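PDB 2OBL: EscN from Escherichia coli O127:H6, which is a type III secretion system protein of the P-loop superfamily, related to the alpha and beta chains of ATP synthase. Local coordinates for residues S37-P42 and A144-T149; T150-F155 and K160-M165; A281-K286 and A311-K316. The protein carries 1 engineered substitution. All coordinates share one frame; numbering follows the deposited sequence.

Interaction 1: residues S37-P42 and A144-T149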
ATOM      1  N   SER A  37      -9.929 -10.625  20.584  1.00 22.43           N
ATOM      2  CA  SER A  37     -10.523  -9.301  20.659  1.00 21.35           C
ATOM      3  C   SER A  37     -10.159  -8.501  19.407  1.00 22.02           C
ATOM      4  O   SER A  37      -9.070  -8.668  18.852  1.00 21.22           O
ATOM      5  CB  SER A  37     -10.027  -8.583  21.917  1.00 22.13           C
ATOM      6  OG  SER A  37     -10.462  -7.235  21.943  1.00 21.98           O
ATOM      7  N   LEU A  38     -11.077  -7.650  18.958  1.00 21.03           N
ATOM      8  CA  LEU A  38     -10.800  -6.765  17.813  1.00 22.71           C
ATOM      9  C   LEU A  38      -9.798  -5.670  18.167  1.00 24.42           C
ATOM     10  O   LEU A  38      -9.263  -4.981  17.287  1.00 22.43           O
ATOM     11  CB  LEU A  38     -12.087  -6.133  17.288  1.00 21.75           C
ATOM     12  CG  LEU A  38     -12.988  -7.027  16.434  1.00 22.82           C
ATOM     13  CD1 LEU A  38     -14.211  -6.290  15.922  1.00 22.33           C
ATOM     14  CD2 LEU A  38     -12.209  -7.620  15.275  1.00 22.87           C
ATOM     15  N   TYR A  39      -9.543  -5.526  19.464  1.00 26.98           N
ATOM     16  CA  TYR A  39      -8.645  -4.497  19.952  1.00 30.38           C
ATOM     17  C   TYR A  39      -7.453  -5.113  20.676  1.00 31.46           C
ATOM     18  O   TYR A  39      -7.568  -6.168  21.292  1.00 31.80           O
ATOM     19  CB  TYR A  39      -9.425  -3.514  20.823  1.00 31.97           C
ATOM     20  CG  TYR A  39     -10.669  -3.003  20.115  1.00 32.77           C
ATOM     21  CD1 TYR A  39     -10.587  -1.976  19.182  1.00 33.04           C
ATOM     22  CD2 TYR A  39     -11.917  -3.575  20.350  1.00 33.20           C
ATOM     23  CE1 TYR A  39     -11.713  -1.514  18.519  1.00 33.23           C
ATOM     24  CE2 TYR A  39     -13.054  -3.118  19.691  1.00 33.30           C
ATOM     25  CZ  TYR A  39     -12.942  -2.089  18.773  1.00 33.18           C
ATOM     26  OH  TYR A  39     -14.062  -1.619  18.112  1.00 33.36           O
ATOM     27  N   ALA A  40      -6.298  -4.466  20.554  1.00 33.28           N
ATOM     28  CA  ALA A  40      -5.071  -4.947  21.179  1.00 34.28           C
ATOM     29  C   ALA A  40      -4.320  -3.770  21.783  1.00 34.81           C
ATOM     30  O   ALA A  40      -4.466  -2.639  21.321  1.00 35.19           O
ATOM     31  CB  ALA A  40      -4.206  -5.696  20.164  1.00 34.55           C
ATOM     32  N   GLU A  41      -3.506  -4.029  22.801  0.50 35.00           N
ATOM     33  CA  GLU A  41      -2.926  -2.942  23.597  0.50 35.38           C
ATOM     34  C   GLU A  41      -1.812  -2.104  22.961  0.50 35.57           C
ATOM     35  O   GLU A  41      -1.549  -0.989  23.414  0.50 35.75           O
ATOM     36  CB  GLU A  41      -2.509  -3.431  24.987  0.50 35.30           C
ATOM     37  CG  GLU A  41      -3.470  -2.989  26.078  0.50 35.46           C
ATOM     38  CD  GLU A  41      -3.677  -1.482  26.086  0.50 35.50           C
ATOM     39  OE1 GLU A  41      -2.672  -0.740  26.060  0.50 35.53           O
ATOM     40  OE2 GLU A  41      -4.847  -1.040  26.122  0.50 35.53           O
ATOM     41  N   PRO A  42      -1.140  -2.629  21.926  0.50 35.81           N
ATOM     42  CA  PRO A  42      -1.205  -3.957  21.355  0.50 35.96           C
ATOM     43  C   PRO A  42       0.031  -4.752  21.748  0.50 36.07           C
ATOM     44  O   PRO A  42      -0.001  -5.508  22.721  0.50 36.33           O
ATOM     45  CB  PRO A  42      -1.137  -3.665  19.859  0.50 35.94           C
ATOM     46  CG  PRO A  42      -0.280  -2.387  19.766  0.50 35.95           C
ATOM     47  CD  PRO A  42      -0.211  -1.784  21.159  0.50 35.83           C
ATOM     48  N   ALA A 144     -14.314  -3.785   9.842  1.00 11.59           N
ATOM     49  CA  ALA A 144     -13.466  -4.537   8.900  1.00 12.75           C
ATOM     50  C   ALA A 144     -11.988  -4.212   9.070  1.00 12.63           C
ATOM     51  O   ALA A 144     -11.148  -5.084   8.933  1.00 12.96           O
ATOM     52  CB  ALA A 144     -13.893  -4.302   7.447  1.00 12.50           C
ATOM     53  N   ALA A 145     -11.673  -2.949   9.359  1.00 12.32           N
ATOM     54  CA  ALA A 145     -10.298  -2.537   9.530  1.00 11.37           C
ATOM     55  C   ALA A 145      -9.660  -3.248  10.740  1.00 12.37           C
ATOM     56  O   ALA A 145      -8.496  -3.650  10.701  1.00 12.96           O
ATOM     57  CB  ALA A 145     -10.228  -1.036   9.719  1.00 12.22           C
ATOM     58  N   PHE A 146     -10.426  -3.370  11.812  1.00 11.63           N
ATOM     59  CA  PHE A 146      -9.937  -4.015  13.034  1.00 12.73           C
ATOM     60  C   PHE A 146      -9.883  -5.521  12.850  1.00 12.42           C
ATOM     61  O   PHE A 146      -8.933  -6.167  13.268  1.00 12.51           O
ATOM     62  CB  PHE A 146     -10.821  -3.634  14.220  1.00 14.49           C
ATOM     63  CG  PHE A 146     -10.744  -2.181  14.581  1.00 16.29           C
ATOM     64  CD1 PHE A 146      -9.857  -1.747  15.562  1.00 17.56           C
ATOM     65  CD2 PHE A 146     -11.556  -1.244  13.943  1.00 16.87           C
ATOM     66  CE1 PHE A 146      -9.764  -0.398  15.901  1.00 18.78           C
ATOM     67  CE2 PHE A 146     -11.466   0.107  14.263  1.00 16.98           C
ATOM     68  CZ  PHE A 146     -10.572   0.531  15.244  1.00 17.51           C
ATOM     69  N   THR A 147     -10.901  -6.080  12.208  1.00 12.12           N
ATOM     70  CA  THR A 147     -10.911  -7.512  11.906  1.00 12.97           C
ATOM     71  C   THR A 147      -9.678  -7.919  11.101  1.00 13.08           C
ATOM     72  O   THR A 147      -8.969  -8.873  11.452  1.00 12.80           O
ATOM     73  CB  THR A 147     -12.173  -7.875  11.117  1.00 13.84           C
ATOM     74  OG1 THR A 147     -13.309  -7.770  11.988  1.00 13.41           O
ATOM     75  CG2 THR A 147     -12.073  -9.282  10.529  1.00 13.84           C
ATOM     76  N   ALA A 148      -9.405  -7.173  10.040  1.00 11.95           N
ATOM     77  CA  ALA A 148      -8.225  -7.419   9.222  1.00 12.19           C
ATOM     78  C   ALA A 148      -6.945  -7.337  10.054  1.00 12.13           C
ATOM     79  O   ALA A 148      -6.071  -8.189   9.955  1.00 11.27           O
ATOM     80  CB  ALA A 148      -8.181  -6.421   8.067  1.00 13.08           C
ATOM     81  N   THR A 149      -6.850  -6.310  10.882  1.00 10.65           N
ATOM     82  CA  THR A 149      -5.652  -6.095  11.683  1.00 11.19           C
ATOM     83  C   THR A 149      -5.447  -7.260  12.660  1.00 11.48           C
ATOM     84  O   THR A 149      -4.338  -7.774  12.820  1.00 11.99           O
ATOM     85  CB  THR A 149      -5.673  -4.722  12.394  1.00 11.01           C
ATOM     86  OG1 THR A 149      -5.803  -3.676  11.417  1.00 11.47           O
ATOM     87  CG2 THR A 149      -4.358  -4.490  13.186  1.00 11.55           C
TER
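Tyr39 and Phe146 meet ring to ring, CE1 of the tyrosine lying over one face of the phenylalanine, 3.4 Å from Phe146 CE1. The planes stand at 57° with the centroids 5.0 Å apart, an oblique ring pair. At the edge of the Phe146 ring, near its plane, sits Leu38 O, which also comes within 3.7 Å of Phe146 CB. Leu38 turns toward the helix. Its CG is set beside the backbone N (chi1 -77°), and the CD2 branch reaches Thr147 OG1 at 3.5 Å, while CB of the same leucine covers part of a face of the Tyr39 ring.

Behind this shell the loop is shaped by an ST turn, in which Ser37 OG accepts a bond from Tyr39 N (3.1 Å, 162°). On the helix, Thr149 OG1 donates to Ala145 O at 2.8 Å, from the face opposite the one used by Thr149 N. Thr147 OG1 bonds to Gly18 O, and Arg206 NH1 takes up Leu38 O.

The contact therefore joins the loop after strand 34-37 to helix 138-156 by van der Waals packing, with no hydrogen bond across the two segments. The polar atoms at its border are provided for, Leu38 O by Arg206 and Thr147 OG1 by Gly18, so touching carbon need not cost them a bond.

Interaction 2: residues T150-F155 and K160-M165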
ATOM      1  N   THR A 150      -6.532  -7.683  13.283  1.00 10.46           N
ATOM      2  CA  THR A 150      -6.505  -8.784  14.250  1.00 12.44           C
ATOM      3  C   THR A 150      -6.087 -10.093  13.586  1.00 12.25           C
ATOM      4  O   THR A 150      -5.306 -10.859  14.135  1.00 12.20           O
ATOM      5  CB  THR A 150      -7.869  -8.926  14.938  1.00 12.50           C
ATOM      6  OG1 THR A 150      -8.122  -7.729  15.694  1.00 14.34           O
ATOM      7  CG2 THR A 150      -7.866 -10.127  15.903  1.00 12.65           C
ATOM      8  N   ILE A 151      -6.609 -10.344  12.394  1.00 12.50           N
ATOM      9  CA  ILE A 151      -6.230 -11.536  11.650  1.00 12.61           C
ATOM     10  C   ILE A 151      -4.742 -11.505  11.262  1.00 12.52           C
ATOM     11  O   ILE A 151      -4.041 -12.525  11.341  1.00 11.85           O
ATOM     12  CB  ILE A 151      -7.137 -11.736  10.421  1.00 13.27           C
ATOM     13  CG1 ILE A 151      -8.564 -12.104  10.869  1.00 12.37           C
ATOM     14  CG2 ILE A 151      -6.573 -12.825   9.515  1.00 13.76           C
ATOM     15  CD1 ILE A 151      -9.595 -11.991   9.752  1.00 13.46           C
ATOM     16  N   ALA A 152      -4.258 -10.338  10.851  1.00 12.80           N
ATOM     17  CA  ALA A 152      -2.844 -10.161  10.566  1.00 11.92           C
ATOM     18  C   ALA A 152      -1.994 -10.488  11.787  1.00 12.36           C
ATOM     19  O   ALA A 152      -0.953 -11.121  11.661  1.00 12.12           O
ATOM     20  CB  ALA A 152      -2.549  -8.717  10.067  1.00 11.11           C
ATOM     21  N   GLU A 153      -2.445 -10.057  12.964  1.00 12.98           N
ATOM     22  CA  GLU A 153      -1.737 -10.359  14.214  1.00 13.89           C
ATOM     23  C   GLU A 153      -1.722 -11.857  14.500  1.00 13.74           C
ATOM     24  O   GLU A 153      -0.709 -12.406  14.951  1.00 13.88           O
ATOM     25  CB  GLU A 153      -2.355  -9.589  15.382  1.00 14.32           C
ATOM     26  CG  GLU A 153      -2.123  -8.088  15.317  1.00 15.25           C
ATOM     27  CD  GLU A 153      -2.999  -7.314  16.277  1.00 15.84           C
ATOM     28  OE1 GLU A 153      -4.050  -7.844  16.687  1.00 16.79           O
ATOM     29  OE2 GLU A 153      -2.640  -6.164  16.611  1.00 15.48           O
ATOM     30  N   TYR A 154      -2.840 -12.522  14.233  1.00 14.08           N
ATOM     31  CA  TYR A 154      -2.910 -13.966  14.433  1.00 14.54           C
ATOM     32  C   TYR A 154      -1.852 -14.673  13.588  1.00 14.87           C
ATOM     33  O   TYR A 154      -1.117 -15.523  14.093  1.00 14.08           O
ATOM     34  CB  TYR A 154      -4.300 -14.525  14.117  1.00 14.84           C
ATOM     35  CG  TYR A 154      -4.283 -16.035  13.994  1.00 14.87           C
ATOM     36  CD1 TYR A 154      -4.225 -16.849  15.127  1.00 15.19           C
ATOM     37  CD2 TYR A 154      -4.286 -16.643  12.749  1.00 14.50           C
ATOM     38  CE1 TYR A 154      -4.178 -18.222  15.009  1.00 15.15           C
ATOM     39  CE2 TYR A 154      -4.244 -18.012  12.623  1.00 15.37           C
ATOM     40  CZ  TYR A 154      -4.189 -18.796  13.749  1.00 15.26           C
ATOM     41  OH  TYR A 154      -4.150 -20.163  13.592  1.00 15.85           O
ATOM     42  N   PHE A 155      -1.781 -14.326  12.302  1.00 14.58           N
ATOM     43  CA  PHE A 155      -0.787 -14.939  11.409  1.00 14.79           C
ATOM     44  C   PHE A 155       0.661 -14.530  11.720  1.00 15.53           C
ATOM     45  O   PHE A 155       1.573 -15.369  11.671  1.00 15.51           O
ATOM     46  CB  PHE A 155      -1.176 -14.754   9.938  1.00 14.73           C
ATOM     47  CG  PHE A 155      -2.300 -15.655   9.514  1.00 14.81           C
ATOM     48  CD1 PHE A 155      -2.091 -17.027   9.394  1.00 14.82           C
ATOM     49  CD2 PHE A 155      -3.576 -15.157   9.304  1.00 13.89           C
ATOM     50  CE1 PHE A 155      -3.127 -17.883   9.023  1.00 15.15           C
ATOM     51  CE2 PHE A 155      -4.627 -16.011   8.934  1.00 14.68           C
ATOM     52  CZ  PHE A 155      -4.403 -17.376   8.787  1.00 14.71           C
ATOM     53  N   LYS A 160       4.669 -15.811  10.691  1.00 18.99           N
ATOM     54  CA  LYS A 160       4.541 -15.453   9.282  1.00 18.19           C
ATOM     55  C   LYS A 160       4.902 -13.992   9.055  1.00 17.56           C
ATOM     56  O   LYS A 160       4.622 -13.139   9.891  1.00 16.81           O
ATOM     57  CB  LYS A 160       3.107 -15.689   8.789  1.00 18.19           C
ATOM     58  CG  LYS A 160       2.578 -17.106   9.024  1.00 18.72           C
ATOM     59  CD  LYS A 160       3.364 -18.136   8.233  1.00 20.02           C
ATOM     60  CE  LYS A 160       2.770 -19.531   8.405  1.00 20.22           C
ATOM     61  NZ  LYS A 160       3.608 -20.554   7.715  1.00 20.79           N
ATOM     62  N   ASN A 161       5.542 -13.710   7.929  1.00 17.18           N
ATOM     63  CA  ASN A 161       5.690 -12.334   7.509  1.00 17.64           C
ATOM     64  C   ASN A 161       4.439 -11.948   6.756  1.00 16.58           C
ATOM     65  O   ASN A 161       4.198 -12.423   5.640  1.00 16.28           O
ATOM     66  CB  ASN A 161       6.944 -12.125   6.672  1.00 20.25           C
ATOM     67  CG  ASN A 161       8.183 -11.945   7.533  1.00 22.40           C
ATOM     68  OD1 ASN A 161       8.094 -11.598   8.720  1.00 23.18           O
ATOM     69  ND2 ASN A 161       9.351 -12.180   6.941  1.00 24.28           N
ATOM     70  N   VAL A 162       3.636 -11.105   7.398  1.00 14.91           N
ATOM     71  CA  VAL A 162       2.304 -10.772   6.911  1.00 13.70           C
ATOM     72  C   VAL A 162       2.291  -9.427   6.176  1.00 12.40           C
ATOM     73  O   VAL A 162       2.933  -8.475   6.599  1.00 13.69           O
ATOM     74  CB  VAL A 162       1.304 -10.715   8.077  1.00 13.71           C
ATOM     75  CG1 VAL A 162      -0.104 -10.386   7.577  1.00 14.87           C
ATOM     76  CG2 VAL A 162       1.313 -12.042   8.864  1.00 13.41           C
ATOM     77  N   LEU A 163       1.577  -9.372   5.064  1.00 12.45           N
ATOM     78  CA  LEU A 163       1.261  -8.091   4.424  1.00 13.26           C
ATOM     79  C   LEU A 163      -0.199  -7.772   4.694  1.00 13.28           C
ATOM     80  O   LEU A 163      -1.091  -8.506   4.264  1.00 13.73           O
ATOM     81  CB  LEU A 163       1.515  -8.146   2.915  1.00 13.43           C
ATOM     82  CG  LEU A 163       1.020  -6.933   2.117  1.00 14.52           C
ATOM     83  CD1 LEU A 163       1.665  -5.651   2.622  1.00 14.32           C
ATOM     84  CD2 LEU A 163       1.238  -7.094   0.602  1.00 15.00           C
ATOM     85  N   LEU A 164      -0.437  -6.691   5.432  1.00 13.01           N
ATOM     86  CA  LEU A 164      -1.794  -6.191   5.648  1.00 12.82           C
ATOM     87  C   LEU A 164      -2.043  -5.096   4.617  1.00 13.38           C
ATOM     88  O   LEU A 164      -1.289  -4.125   4.539  1.00 12.60           O
ATOM     89  CB  LEU A 164      -1.924  -5.606   7.052  1.00 13.69           C
ATOM     90  CG  LEU A 164      -3.229  -4.865   7.381  1.00 13.46           C
ATOM     91  CD1 LEU A 164      -4.440  -5.824   7.301  1.00 14.77           C
ATOM     92  CD2 LEU A 164      -3.112  -4.255   8.776  1.00 13.75           C
ATOM     93  N   MET A 165      -3.088  -5.251   3.816  1.00 13.82           N
ATOM     94  CA  MET A 165      -3.349  -4.272   2.774  1.00 14.98           C
ATOM     95  C   MET A 165      -4.784  -3.777   2.897  1.00 14.89           C
ATOM     96  O   MET A 165      -5.733  -4.546   2.721  1.00 14.91           O
ATOM     97  CB  MET A 165      -3.081  -4.863   1.377  1.00 15.37           C
ATOM     98  CG  MET A 165      -3.463  -3.915   0.240  1.00 17.31           C
ATOM     99  SD  MET A 165      -3.172  -4.535  -1.451  1.00 19.21           S
ATOM    100  CE  MET A 165      -1.393  -4.540  -1.555  1.00 19.49           C
TER
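Phe155 touches strand 161-165 through its CB, which meets Val162 CG2 at 3.8 Å, whereas its ring leads away from the strand. One face of that ring carries Tyr154 CD2 over its centre, 3.7 Å above the plane, and Ile151 CG2 lies in plane at the edge. The Tyr154 ring in turn has Phe155 CE2 at its own edge, so these neighbouring rings meet edge to face. Ile99 of strand 99-105 and Leu12 add to the packing round Phe155.

Nearer the middle, the side chain of Ala152 is just a methyl, and the strand comes close to it: Ala152 CB is 3.9 Å from Val162 CG1 and 4.4 Å from Leu164 CB. The two Val162 branches divide the work. CG1, anti to the backbone N (chi1 -179°), goes to the alanine methyl, and CG2 faces both Ala152 O and Phe155 CB.

At the turn, Lys160 N donates to Phe155 O (3.3 Å, 152°). Lys160 CG, anti to the carbonyl carbon, lies with CB 3.3 Å from Phe155 O; the bend at chi2 then turns the rest of the chain.

The axes of helix 150-155 and strand 161-165 run nearly antiparallel (169°), 8.3 Å apart at closest. This is the helix-to-strand return of a beta-alpha-beta crossover: strand 127-132, helix 138-156, then strand 161-167, which enters the sheet parallel to strands 99-105 and 214-222. It is the build of a P-loop nucleotide-binding domain, with small and branched residues seating the helix on the sheet.

Interaction 3: residues A281-K286 and A311-K316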
ATOM      1  N   ALA A 281      19.848   4.937  -6.764  1.00 19.77           N
ATOM      2  CA  ALA A 281      18.464   5.422  -6.695  1.00 20.24           C
ATOM      3  C   ALA A 281      18.413   6.946  -6.698  1.00 20.62           C
ATOM      4  O   ALA A 281      17.541   7.545  -7.326  1.00 22.27           O
ATOM      5  CB  ALA A 281      17.765   4.892  -5.454  1.00 19.67           C
ATOM      6  N   ALA A 282      19.332   7.572  -5.982  1.00 20.91           N
ATOM      7  CA  ALA A 282      19.350   9.029  -5.887  1.00 20.90           C
ATOM      8  C   ALA A 282      19.636   9.656  -7.248  1.00 21.18           C
ATOM      9  O   ALA A 282      19.020  10.653  -7.621  1.00 20.63           O
ATOM     10  CB  ALA A 282      20.379   9.488  -4.862  1.00 21.70           C
ATOM     11  N   GLU A 283      20.575   9.067  -7.982  1.00 21.03           N
ATOM     12  CA  GLU A 283      20.878   9.536  -9.321  1.00 20.96           C
ATOM     13  C   GLU A 283      19.686   9.315 -10.254  1.00 20.90           C
ATOM     14  O   GLU A 283      19.332  10.206 -11.022  1.00 20.55           O
ATOM     15  CB  GLU A 283      22.141   8.863  -9.880  1.00 22.42           C
ATOM     16  CG  GLU A 283      22.348   9.158 -11.359  1.00 23.93           C
ATOM     17  CD  GLU A 283      23.776   9.006 -11.817  1.00 25.01           C
ATOM     18  OE1 GLU A 283      24.519   8.177 -11.240  1.00 25.47           O
ATOM     19  OE2 GLU A 283      24.162   9.719 -12.772  1.00 25.92           O
ATOM     20  N   CYS A 284      19.057   8.138 -10.180  1.00 20.50           N
ATOM     21  CA  CYS A 284      17.905   7.847 -11.029  1.00 20.81           C
ATOM     22  C   CYS A 284      16.806   8.873 -10.784  1.00 21.48           C
ATOM     23  O   CYS A 284      16.194   9.376 -11.730  1.00 22.13           O
ATOM     24  CB  CYS A 284      17.367   6.425 -10.802  1.00 20.76           C
ATOM     25  SG  CYS A 284      16.140   5.918 -12.042  1.00 20.89           S
ATOM     26  N   LYS A 285      16.559   9.192  -9.516  1.00 21.67           N
ATOM     27  CA  LYS A 285      15.537  10.182  -9.172  1.00 22.05           C
ATOM     28  C   LYS A 285      15.866  11.553  -9.763  1.00 22.76           C
ATOM     29  O   LYS A 285      14.995  12.239 -10.309  1.00 22.70           O
ATOM     30  CB  LYS A 285      15.386  10.290  -7.659  1.00 23.40           C
ATOM     31  CG  LYS A 285      14.568   9.164  -7.038  1.00 24.56           C
ATOM     32  CD  LYS A 285      14.560   9.286  -5.536  1.00 26.21           C
ATOM     33  CE  LYS A 285      14.940   7.973  -4.907  1.00 27.89           C
ATOM     34  NZ  LYS A 285      15.281   8.124  -3.460  1.00 29.57           N
ATOM     35  N   LYS A 286      17.130  11.944  -9.662  1.00 22.59           N
ATOM     36  CA  LYS A 286      17.570  13.225 -10.203  1.00 23.23           C
ATOM     37  C   LYS A 286      17.419  13.226 -11.716  1.00 22.44           C
ATOM     38  O   LYS A 286      16.982  14.219 -12.305  1.00 21.94           O
ATOM     39  CB  LYS A 286      19.008  13.521  -9.786  1.00 24.82           C
ATOM     40  CG  LYS A 286      19.121  14.058  -8.361  1.00 26.88           C
ATOM     41  CD  LYS A 286      20.468  13.731  -7.723  1.00 28.09           C
ATOM     42  CE  LYS A 286      20.494  14.127  -6.245  1.00 28.93           C
ATOM     43  NZ  LYS A 286      21.831  13.903  -5.605  1.00 29.01           N
ATOM     44  N   ALA A 311      21.463  17.401 -17.423  1.00 44.44           N
ATOM     45  CA  ALA A 311      20.366  17.311 -18.383  1.00 43.63           C
ATOM     46  C   ALA A 311      20.678  16.363 -19.544  1.00 42.92           C
ATOM     47  O   ALA A 311      19.782  15.711 -20.078  1.00 43.08           O
ATOM     48  CB  ALA A 311      19.996  18.698 -18.905  1.00 43.54           C
ATOM     49  N   ASP A 312      21.949  16.293 -19.928  1.00 42.01           N
ATOM     50  CA  ASP A 312      22.362  15.487 -21.077  1.00 41.08           C
ATOM     51  C   ASP A 312      22.202  13.993 -20.807  1.00 40.40           C
ATOM     52  O   ASP A 312      21.751  13.242 -21.673  1.00 40.53           O
ATOM     53  CB  ASP A 312      23.815  15.802 -21.457  1.00 41.43           C
ATOM     54  CG  ASP A 312      24.022  17.263 -21.820  1.00 41.34           C
ATOM     55  OD1 ASP A 312      23.051  17.910 -22.266  1.00 41.27           O
ATOM     56  OD2 ASP A 312      25.155  17.764 -21.657  1.00 41.74           O
ATOM     57  N   LYS A 313      22.574  13.576 -19.603  1.00 39.09           N
ATOM     58  CA  LYS A 313      22.459  12.179 -19.197  1.00 38.07           C
ATOM     59  C   LYS A 313      20.997  11.742 -19.127  1.00 37.78           C
ATOM     60  O   LYS A 313      20.658  10.614 -19.480  1.00 37.65           O
ATOM     61  CB  LYS A 313      23.123  11.975 -17.842  1.00 37.40           C
ATOM     62  CG  LYS A 313      23.356  10.521 -17.491  1.00 37.03           C
ATOM     63  CD  LYS A 313      24.154  10.395 -16.213  1.00 36.59           C
ATOM     64  CE  LYS A 313      24.548   8.957 -15.966  1.00 36.35           C
ATOM     65  NZ  LYS A 313      25.311   8.821 -14.701  1.00 35.88           N
ATOM     66  N   ALA A 314      20.139  12.653 -18.676  1.00 37.46           N
ATOM     67  CA  ALA A 314      18.711  12.383 -18.531  1.00 37.22           C
ATOM     68  C   ALA A 314      18.057  11.995 -19.853  1.00 37.35           C
ATOM     69  O   ALA A 314      17.215  11.096 -19.898  1.00 37.32           O
ATOM     70  CB  ALA A 314      18.009  13.588 -17.930  1.00 37.12           C
ATOM     71  N   ILE A 315      18.443  12.679 -20.927  1.00 37.03           N
ATOM     72  CA  ILE A 315      17.897  12.388 -22.246  1.00 37.03           C
ATOM     73  C   ILE A 315      18.467  11.076 -22.759  1.00 36.36           C
ATOM     74  O   ILE A 315      17.746  10.232 -23.295  1.00 36.18           O
ATOM     75  CB  ILE A 315      18.234  13.502 -23.263  1.00 37.84           C
ATOM     76  CG1 ILE A 315      18.022  14.888 -22.645  1.00 38.11           C
ATOM     77  CG2 ILE A 315      17.412  13.327 -24.537  1.00 38.25           C
ATOM     78  CD1 ILE A 315      16.565  15.256 -22.412  1.00 38.63           C
ATOM     79  N   LYS A 316      19.773  10.920 -22.588  1.00 35.69           N
ATOM     80  CA  LYS A 316      20.478   9.726 -23.011  1.00 35.55           C
ATOM     81  C   LYS A 316      19.922   8.484 -22.322  1.00 35.32           C
ATOM     82  O   LYS A 316      19.856   7.410 -22.923  1.00 35.54           O
ATOM     83  CB  LYS A 316      21.967   9.877 -22.696  1.00 35.16           C
ATOM     84  CG  LYS A 316      22.849   8.759 -23.214  1.00 35.36           C
ATOM     85  CD  LYS A 316      24.231   8.859 -22.601  1.00 35.15           C
ATOM     86  CE  LYS A 316      24.717  10.299 -22.571  1.00 35.12           C
ATOM     87  NZ  LYS A 316      25.946  10.448 -21.742  1.00 35.44           N
TER
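Glu283 and Lys313 carry the whole contact through one salt bridge. Lys313 NZ donates to Glu283 OE2 at 2.4 Å, a length too short for an ordinary bond of this kind, so the exact value is doubtful even though the pairing is plain. The ammonium keeps to one oxygen, since Glu283 OE1 stays 3.6 Å from Lys313 NZ. Both side chains are stretched out from their helices. Glu283 places CG anti to the backbone N (chi1 170°), the lysine is straight from CB to NZ, and the two chains meet at about a right angle. Each end has a second partner: Glu283 OE1 forms a salt bridge with Arg279, one turn earlier on the same helix, and Lys313 NZ also bonds to Val346 O, just beyond helix 335-345. With two cationic partners, the carboxylate would be expected to stay ionised.

The pair joins helix 275-290 to helix 309-316, both in the C-terminal domain of this secretion protein, a mainly helical region. Only 84 Å² is buried between the two segments, as suits a surface contact bridged by long side chains. Helix 275-290 is also covered by helices 60-65 and 335-345.

No apolar side chains meet across the segments; Lys313 CE and CD only accompany NZ toward the carboxylate, with CE 3.3 Å from Glu283 OE2. Beyond the segments, Lys313 also rests on Leu287, and Ala314 on Thr290, both farther along helix 275-290.

Among the backbone bonds, the one from Ile315 N to Ala311 O is weak at 3.4 Å, close to the end of helix 309-316.

Overall arrangement
The three contacts follow one another along the chain without overlap. Interactions 1 and 2 are neighbours, their centres 11 Å apart, and use successive parts of helix 138-156. They touch where Ala148 and Thr149 meet Leu164, so one helix is packed against the sheet while its flank receives the loop that follows strand 34-37. Interaction 3 lies on the opposite side of the chain's centre, about 38 Å from interaction 2 and 44 Å from interaction 1, centre to centre. It belongs to the C-terminal helices. Interaction 2 thus lies inside the nucleotide-binding core and interaction 1 attaches an earlier loop to it, whereas a surface salt bridge ties helices in the far domain.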